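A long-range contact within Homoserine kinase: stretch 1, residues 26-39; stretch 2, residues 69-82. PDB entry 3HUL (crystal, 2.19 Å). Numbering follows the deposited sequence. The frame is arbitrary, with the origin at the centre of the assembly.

Stretch 1 (26-39) TLYLTLDIGAEADS
Stretch 2 (69-82) LTPHHLVMTCDIPP

The apolar centre is the sheet face where Leu-29, Leu-31 and Ile-33 pair with Cys-78, Met-76 and Leu-74, CA to CA 4.3, 4.7 and 4.6 Å respectively; alternation along each strand puts these apolar side chains on one face. Leu-31 (m, t) brings CD2 to 3.3 Å from CG of Met-76 (chi1 -140°, chi2 -137°, chi3 m). Leu-29 (chi1 t, chi2 15°) reaches Met-76 SD with CD1 at 3.4 Å and Cys-78 (t) SG with CB at 3.9 Å; Ile-33 CG1 (m, t) lies 4.1 Å from CD2 of Leu-74 (chi1 m, chi2 99°). Beyond the strand, Ile-80 (m, t) extends this packing, its CD1 4.1 Å from Leu-29 CB and its CG1 3.9 Å from Leu-27 CB. The strands, 27-36 and 72-78, run antiparallel at 173°, their axes 4.6 Å apart at closest approach.

The other face carries Thr-30 (m) with Thr-77 (m) and Asp-32 (t) with Val-75 (t). Their backbones are extended, phi -110° to -121°, psi 107° (Asp-32) to 135° (Thr-77). Each residue's N and O face its partner, so two hydrogen bonds close a ring: Thr-30 N to Thr-77 O 2.6 Å, Thr-77 N to Thr-30 O 2.8 Å, Asp-32 N to Val-75 O 2.7 Å, Val-75 N to Asp-32 O 2.9 Å.

After Ile-33 the register slips by one residue in a beta bulge, where Gly-34 adopts -98/-157. Gly-34 N still donates to His-73 O (2.8 Å), but His-73 N turns to Ala-35 O (3.2 Å), and Glu-36 pairs with His-72. The His-72 side chain (chi1 m, chi2 -106°) donates from ND1 to Gly-34 O at 2.7 Å, near the ring plane, while Glu-36 CA sits over a ring face. Ala-37 CB similarly covers a face of His-73, and Ala-37 N donates a hydrogen bond to Pro-71 O at 3.1 Å.

At the opposite end, Asp-79 (p) clasps Tyr-28: Tyr-28 N donates to Asp-79 OD1 at 2.9 Å, and Asp-79 N to Tyr-28 O at 3.1 Å.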

ATOM      1  N   THR A  26       3.122  22.891   3.344  1.00 25.50           N
ATOM      2  CA  THR A  26       3.857  23.541   4.434  1.00 26.14           C
ATOM      3  C   THR A  26       3.720  25.080   4.413  1.00 27.34           C
ATOM      4  O   THR A  26       4.712  25.793   4.299  1.00 28.50           O
ATOM      5  CB  THR A  26       5.363  23.124   4.426  1.00 26.17           C
ATOM      6  OG1 THR A  26       5.876  23.280   3.112  1.00 24.23           O
ATOM      7  CG2 THR A  26       5.554  21.635   4.859  1.00 24.88           C
ATOM      8  N   LEU A  27       2.484  25.579   4.462  1.00 28.09           N
ATOM      9  CA  LEU A  27       2.218  26.987   4.774  1.00 28.80           C
ATOM     10  C   LEU A  27       1.131  26.917   5.822  1.00 28.41           C
ATOM     11  O   LEU A  27       0.341  25.967   5.806  1.00 28.01           O
ATOM     12  CB  LEU A  27       1.738  27.771   3.559  1.00 28.64           C
ATOM     13  CG  LEU A  27       2.725  28.089   2.439  1.00 31.34           C
ATOM     14  CD1 LEU A  27       1.941  28.683   1.258  1.00 29.77           C
ATOM     15  CD2 LEU A  27       3.883  29.044   2.886  1.00 30.76           C
ATOM     16  N   TYR A  28       1.115  27.877   6.737  1.00 28.30           N
ATOM     17  CA  TYR A  28       0.294  27.759   7.951  1.00 29.63           C
ATOM     18  C   TYR A  28      -0.513  28.976   8.324  1.00 29.92           C
ATOM     19  O   TYR A  28      -0.107  30.106   8.087  1.00 30.49           O
ATOM     20  CB  TYR A  28       1.126  27.319   9.161  1.00 28.98           C
ATOM     21  CG  TYR A  28       1.985  26.121   8.860  1.00 30.14           C
ATOM     22  CD1 TYR A  28       1.433  24.834   8.828  1.00 29.78           C
ATOM     23  CD2 TYR A  28       3.335  26.275   8.562  1.00 29.28           C
ATOM     24  CE1 TYR A  28       2.205  23.745   8.539  1.00 29.07           C
ATOM     25  CE2 TYR A  28       4.119  25.192   8.264  1.00 29.44           C
ATOM     26  CZ  TYR A  28       3.544  23.924   8.256  1.00 30.69           C
ATOM     27  OH  TYR A  28       4.314  22.837   7.959  1.00 29.80           O
ATOM     28  N   LEU A  29      -1.682  28.693   8.876  1.00 30.98           N
ATOM     29  CA  LEU A  29      -2.488  29.637   9.596  1.00 32.28           C
ATOM     30  C   LEU A  29      -2.253  29.242  11.028  1.00 33.01           C
ATOM     31  O   LEU A  29      -2.503  28.085  11.410  1.00 32.95           O
ATOM     32  CB  LEU A  29      -3.960  29.514   9.185  1.00 31.96           C
ATOM     33  CG  LEU A  29      -5.123  30.223   9.914  1.00 34.60           C
ATOM     34  CD1 LEU A  29      -4.694  31.325  10.837  1.00 35.20           C
ATOM     35  CD2 LEU A  29      -6.156  30.743   8.927  1.00 34.49           C
ATOM     36  N   THR A  30      -1.699  30.185  11.794  1.00 34.07           N
ATOM     37  CA  THR A  30      -1.416  29.999  13.212  1.00 35.70           C
ATOM     38  C   THR A  30      -2.206  30.980  14.103  1.00 36.66           C
ATOM     39  O   THR A  30      -2.064  32.206  13.981  1.00 36.26           O
ATOM     40  CB  THR A  30       0.096  30.145  13.527  1.00 35.83           C
ATOM     41  OG1 THR A  30       0.858  29.279  12.667  1.00 36.15           O
ATOM     42  CG2 THR A  30       0.369  29.767  14.986  1.00 35.03           C
ATOM     43  N   LEU A  31      -3.009  30.424  15.003  1.00 37.52           N
ATOM     44  CA  LEU A  31      -3.713  31.213  16.013  1.00 39.43           C
ATOM     45  C   LEU A  31      -3.092  31.053  17.386  1.00 40.62           C
ATOM     46  O   LEU A  31      -2.790  29.933  17.813  1.00 40.87           O
ATOM     47  CB  LEU A  31      -5.180  30.798  16.114  1.00 39.04           C
ATOM     48  CG  LEU A  31      -6.084  31.108  14.936  1.00 39.54           C
ATOM     49  CD1 LEU A  31      -7.412  30.381  15.131  1.00 40.52           C
ATOM     50  CD2 LEU A  31      -6.291  32.602  14.771  1.00 40.40           C
ATOM     51  N   ASP A  32      -2.948  32.179  18.084  1.00 42.27           N
ATOM     52  CA  ASP A  32      -2.469  32.225  19.471  1.00 43.58           C
ATOM     53  C   ASP A  32      -3.613  32.788  20.330  1.00 43.81           C
ATOM     54  O   ASP A  32      -3.916  33.973  20.249  1.00 43.95           O
ATOM     55  CB  ASP A  32      -1.204  33.105  19.523  1.00 44.14           C
ATOM     56  CG  ASP A  32      -0.501  33.103  20.890  1.00 46.23           C
ATOM     57  OD1 ASP A  32       0.699  33.480  20.927  1.00 48.91           O
ATOM     58  OD2 ASP A  32      -1.121  32.751  21.917  1.00 47.04           O
ATOM     59  N   ILE A  33      -4.253  31.933  21.127  1.00 44.34           N
ATOM     60  CA  ILE A  33      -5.444  32.304  21.901  1.00 45.23           C
ATOM     61  C   ILE A  33      -5.139  32.965  23.254  1.00 46.20           C
ATOM     62  O   ILE A  33      -4.502  32.357  24.140  1.00 45.92           O
ATOM     63  CB  ILE A  33      -6.340  31.093  22.164  1.00 45.45           C
ATOM     64  CG1 ILE A  33      -6.750  30.435  20.849  1.00 45.42           C
ATOM     65  CG2 ILE A  33      -7.569  31.487  23.029  1.00 45.52           C
ATOM     66  CD1 ILE A  33      -7.150  29.003  21.041  1.00 47.45           C
ATOM     67  N   GLY A  34      -5.605  34.207  23.398  1.00 47.10           N
ATOM     68  CA  GLY A  34      -5.379  35.005  24.613  1.00 47.99           C
ATOM     69  C   GLY A  34      -6.527  35.017  25.613  1.00 48.70           C
ATOM     70  O   GLY A  34      -7.387  34.121  25.625  1.00 48.48           O
ATOM     71  N   ALA A  35      -6.545  36.058  26.445  1.00 49.46           N
ATOM     72  CA  ALA A  35      -7.479  36.151  27.569  1.00 50.08           C
ATOM     73  C   ALA A  35      -8.939  36.296  27.139  1.00 50.29           C
ATOM     74  O   ALA A  35      -9.227  36.841  26.077  1.00 50.27           O
ATOM     75  CB  ALA A  35      -7.076  37.313  28.493  1.00 49.93           C
ATOM     76  N   GLU A  36      -9.844  35.797  27.981  1.00 51.00           N
ATOM     77  CA  GLU A  36     -11.276  36.020  27.836  1.00 51.96           C
ATOM     78  C   GLU A  36     -11.516  37.536  27.843  1.00 52.33           C
ATOM     79  O   GLU A  36     -10.709  38.281  28.404  1.00 52.35           O
ATOM     80  CB  GLU A  36     -12.042  35.319  28.963  1.00 52.04           C
ATOM     81  CG  GLU A  36     -11.409  33.990  29.410  1.00 53.73           C
ATOM     82  CD  GLU A  36     -12.430  32.941  29.835  1.00 55.54           C
ATOM     83  OE1 GLU A  36     -12.402  32.498  31.005  1.00 56.24           O
ATOM     84  OE2 GLU A  36     -13.268  32.551  28.996  1.00 57.94           O
ATOM     85  N   ALA A  37     -12.585  37.994  27.188  1.00 52.80           N
ATOM     86  CA  ALA A  37     -12.829  39.443  27.015  1.00 53.13           C
ATOM     87  C   ALA A  37     -14.286  39.829  26.727  1.00 53.33           C
ATOM     88  O   ALA A  37     -15.174  38.961  26.662  1.00 53.10           O
ATOM     89  CB  ALA A  37     -11.875  40.049  25.950  1.00 52.88           C
ATOM     90  N   ASP A  38     -14.511  41.140  26.569  1.00 53.52           N
ATOM     91  CA  ASP A  38     -15.848  41.709  26.338  1.00 53.65           C
ATOM     92  C   ASP A  38     -16.377  41.353  24.957  1.00 52.83           C
ATOM     93  O   ASP A  38     -17.588  41.253  24.744  1.00 52.35           O
ATOM     94  CB  ASP A  38     -15.827  43.242  26.484  1.00 53.93           C
ATOM     95  CG  ASP A  38     -17.238  43.857  26.479  1.00 55.76           C
ATOM     96  OD1 ASP A  38     -18.214  43.154  26.833  1.00 58.19           O
ATOM     97  OD2 ASP A  38     -17.381  45.045  26.119  1.00 57.28           O
ATOM     98  N   SER A  39     -15.441  41.180  24.028  1.00 52.38           N
ATOM     99  CA  SER A  39     -15.736  40.876  22.629  1.00 51.68           C
ATOM    100  C   SER A  39     -14.506  40.250  21.968  1.00 50.83           C
ATOM    101  O   SER A  39     -13.405  40.259  22.528  1.00 50.53           O
ATOM    102  CB  SER A  39     -16.147  42.153  21.876  1.00 51.74           C
ATOM    103  OG  SER A  39     -15.055  43.053  21.808  1.00 52.46           O
ATOM    104  N   LEU A  69     -20.108  30.500  23.470  1.00 44.45           N
ATOM    105  CA  LEU A  69     -18.696  30.785  23.781  1.00 44.30           C
ATOM    106  C   LEU A  69     -18.490  32.169  24.399  1.00 44.77           C
ATOM    107  O   LEU A  69     -19.135  33.137  23.990  1.00 44.94           O
ATOM    108  CB  LEU A  69     -17.838  30.734  22.512  1.00 43.86           C
ATOM    109  CG  LEU A  69     -17.332  29.409  21.925  1.00 43.57           C
ATOM    110  CD1 LEU A  69     -16.420  29.699  20.743  1.00 42.35           C
ATOM    111  CD2 LEU A  69     -16.635  28.491  22.950  1.00 42.00           C
ATOM    112  N   THR A  70     -17.594  32.241  25.384  1.00 44.78           N
ATOM    113  CA  THR A  70     -17.057  33.503  25.898  1.00 44.89           C
ATOM    114  C   THR A  70     -16.031  33.977  24.890  1.00 44.66           C
ATOM    115  O   THR A  70     -15.176  33.189  24.500  1.00 44.97           O
ATOM    116  CB  THR A  70     -16.288  33.295  27.242  1.00 44.86           C
ATOM    117  OG1 THR A  70     -17.124  32.633  28.186  1.00 45.18           O
ATOM    118  CG2 THR A  70     -15.786  34.623  27.831  1.00 44.68           C
ATOM    119  N   PRO A  71     -16.105  35.255  24.469  1.00 44.83           N
ATOM    120  CA  PRO A  71     -15.129  35.887  23.581  1.00 44.44           C
ATOM    121  C   PRO A  71     -13.707  35.846  24.097  1.00 44.18           C
ATOM    122  O   PRO A  71     -13.484  35.696  25.286  1.00 44.40           O
ATOM    123  CB  PRO A  71     -15.598  37.343  23.537  1.00 44.43           C
ATOM    124  CG  PRO A  71     -17.048  37.249  23.716  1.00 44.38           C
ATOM    125  CD  PRO A  71     -17.259  36.146  24.709  1.00 44.87           C
ATOM    126  N   HIS A  72     -12.757  35.992  23.178  1.00 44.17           N
ATOM    127  CA  HIS A  72     -11.333  36.067  23.492  1.00 43.58           C
ATOM    128  C   HIS A  72     -10.659  37.058  22.564  1.00 43.86           C
ATOM    129  O   HIS A  72     -11.219  37.407  21.535  1.00 43.64           O
ATOM    130  CB  HIS A  72     -10.667  34.711  23.271  1.00 42.97           C
ATOM    131  CG  HIS A  72     -10.910  33.724  24.363  1.00 40.51           C
ATOM    132  ND1 HIS A  72      -9.940  33.378  25.274  1.00 39.26           N
ATOM    133  CD2 HIS A  72     -12.000  32.984  24.671  1.00 39.76           C
ATOM    134  CE1 HIS A  72     -10.428  32.477  26.110  1.00 40.69           C
ATOM    135  NE2 HIS A  72     -11.675  32.216  25.761  1.00 41.08           N
ATOM    136  N   HIS A  73      -9.471  37.509  22.954  1.00 44.76           N
ATOM    137  CA  HIS A  73      -8.531  38.170  22.055  1.00 46.26           C
ATOM    138  C   HIS A  73      -7.623  37.073  21.507  1.00 46.46           C
ATOM    139  O   HIS A  73      -7.348  36.094  22.209  1.00 46.53           O
ATOM    140  CB  HIS A  73      -7.677  39.205  22.807  1.00 46.94           C
ATOM    141  CG  HIS A  73      -8.455  40.387  23.309  1.00 49.79           C
ATOM    142  ND1 HIS A  73      -8.200  40.984  24.529  1.00 51.50           N
ATOM    143  CD2 HIS A  73      -9.489  41.075  22.762  1.00 49.97           C
ATOM    144  CE1 HIS A  73      -9.040  41.991  24.707  1.00 51.33           C
ATOM    145  NE2 HIS A  73      -9.833  42.065  23.652  1.00 51.29           N
ATOM    146  N   LEU A  74      -7.164  37.236  20.266  1.00 46.59           N
ATOM    147  CA  LEU A  74      -6.360  36.212  19.567  1.00 46.51           C
ATOM    148  C   LEU A  74      -5.311  36.903  18.742  1.00 46.04           C
ATOM    149  O   LEU A  74      -5.480  38.063  18.384  1.00 46.37           O
ATOM    150  CB  LEU A  74      -7.224  35.338  18.643  1.00 46.14           C
ATOM    151  CG  LEU A  74      -8.505  34.742  19.224  1.00 47.56           C
ATOM    152  CD1 LEU A  74      -9.702  35.578  18.811  1.00 49.66           C
ATOM    153  CD2 LEU A  74      -8.714  33.317  18.775  1.00 50.18           C
ATOM    154  N   VAL A  75      -4.223  36.194  18.459  1.00 45.69           N
ATOM    155  CA  VAL A  75      -3.173  36.664  17.561  1.00 45.34           C
ATOM    156  C   VAL A  75      -3.045  35.646  16.429  1.00 45.30           C
ATOM    157  O   VAL A  75      -2.986  34.440  16.684  1.00 45.13           O
ATOM    158  CB  VAL A  75      -1.804  36.803  18.288  1.00 45.27           C
ATOM    159  CG1 VAL A  75      -0.785  37.527  17.402  1.00 44.13           C
ATOM    160  CG2 VAL A  75      -1.966  37.512  19.648  1.00 45.77           C
ATOM    161  N   MET A  76      -2.979  36.152  15.194  1.00 45.50           N
ATOM    162  CA  MET A  76      -3.007  35.341  13.971  1.00 45.25           C
ATOM    163  C   MET A  76      -1.762  35.578  13.130  1.00 45.45           C
ATOM    164  O   MET A  76      -1.475  36.715  12.759  1.00 45.85           O
ATOM    165  CB  MET A  76      -4.242  35.684  13.124  1.00 44.74           C
ATOM    166  CG  MET A  76      -4.934  34.482  12.466  1.00 45.52           C
ATOM    167  SD  MET A  76      -5.491  34.643  10.744  1.00 40.70           S
ATOM    168  CE  MET A  76      -6.799  35.837  10.856  1.00 42.41           C
ATOM    169  N   THR A  77      -1.025  34.505  12.842  1.00 45.21           N
ATOM    170  CA  THR A  77       0.035  34.504  11.831  1.00 45.09           C
ATOM    171  C   THR A  77      -0.497  33.634  10.692  1.00 44.24           C
ATOM    172  O   THR A  77      -1.078  32.571  10.931  1.00 44.16           O
ATOM    173  CB  THR A  77       1.357  33.903  12.391  1.00 45.09           C
ATOM    174  OG1 THR A  77       1.923  34.803  13.344  1.00 47.10           O
ATOM    175  CG2 THR A  77       2.382  33.672  11.302  1.00 45.96           C
ATOM    176  N   CYS A  78      -0.332  34.092   9.460  1.00 43.39           N
ATOM    177  CA  CYS A  78      -0.790  33.330   8.311  1.00 42.85           C
ATOM    178  C   CYS A  78       0.020  33.680   7.093  1.00 42.45           C
ATOM    179  O   CYS A  78      -0.046  34.808   6.603  1.00 42.32           O
ATOM    180  CB  CYS A  78      -2.277  33.558   8.038  1.00 42.46           C
ATOM    181  SG  CYS A  78      -2.973  32.394   6.806  1.00 42.92           S
ATOM    182  N   ASP A  79       0.794  32.707   6.615  1.00 41.93           N
ATOM    183  CA  ASP A  79       1.554  32.869   5.381  1.00 41.35           C
ATOM    184  C   ASP A  79       0.937  32.099   4.204  1.00 40.42           C
ATOM    185  O   ASP A  79       1.579  31.890   3.182  1.00 40.66           O
ATOM    186  CB  ASP A  79       3.064  32.607   5.591  1.00 41.72           C
ATOM    187  CG  ASP A  79       3.405  31.140   5.892  1.00 44.03           C
ATOM    188  OD1 ASP A  79       2.560  30.375   6.422  1.00 45.86           O
ATOM    189  OD2 ASP A  79       4.563  30.755   5.606  1.00 45.64           O
ATOM    190  N   ILE A  80      -0.319  31.693   4.375  1.00 39.35           N
ATOM    191  CA  ILE A  80      -1.165  31.233   3.272  1.00 38.49           C
ATOM    192  C   ILE A  80      -1.864  32.468   2.685  1.00 38.37           C
ATOM    193  O   ILE A  80      -2.791  32.987   3.297  1.00 38.68           O
ATOM    194  CB  ILE A  80      -2.291  30.233   3.740  1.00 37.80           C
ATOM    195  CG1 ILE A  80      -1.755  29.101   4.634  1.00 35.93           C
ATOM    196  CG2 ILE A  80      -3.061  29.644   2.530  1.00 37.61           C
ATOM    197  CD1 ILE A  80      -2.879  28.367   5.388  1.00 31.34           C
ATOM    198  N   PRO A  81      -1.439  32.934   1.497  1.00 38.04           N
ATOM    199  CA  PRO A  81      -2.088  34.109   0.915  1.00 37.65           C
ATOM    200  C   PRO A  81      -3.571  33.862   0.653  1.00 37.61           C
ATOM    201  O   PRO A  81      -3.934  32.784   0.132  1.00 37.65           O
ATOM    202  CB  PRO A  81      -1.340  34.307  -0.407  1.00 37.69           C
ATOM    203  CG  PRO A  81      -0.038  33.607  -0.217  1.00 38.00           C
ATOM    204  CD  PRO A  81      -0.379  32.415   0.621  1.00 37.98           C
ATOM    205  N   PRO A  82      -4.426  34.839   1.030  1.00 37.07           N
ATOM    206  CA  PRO A  82      -5.861  34.740   0.852  1.00 36.44           C
ATOM    207  C   PRO A  82      -6.217  34.684  -0.614  1.00 36.38           C
ATOM    208  O   PRO A  82      -5.528  35.303  -1.454  1.00 36.81           O
ATOM    209  CB  PRO A  82      -6.394  36.045   1.449  1.00 36.96           C
ATOM    210  CG  PRO A  82      -5.293  36.597   2.261  1.00 36.94           C
ATOM    211  CD  PRO A  82      -4.034  36.137   1.617  1.00 37.35           C
TER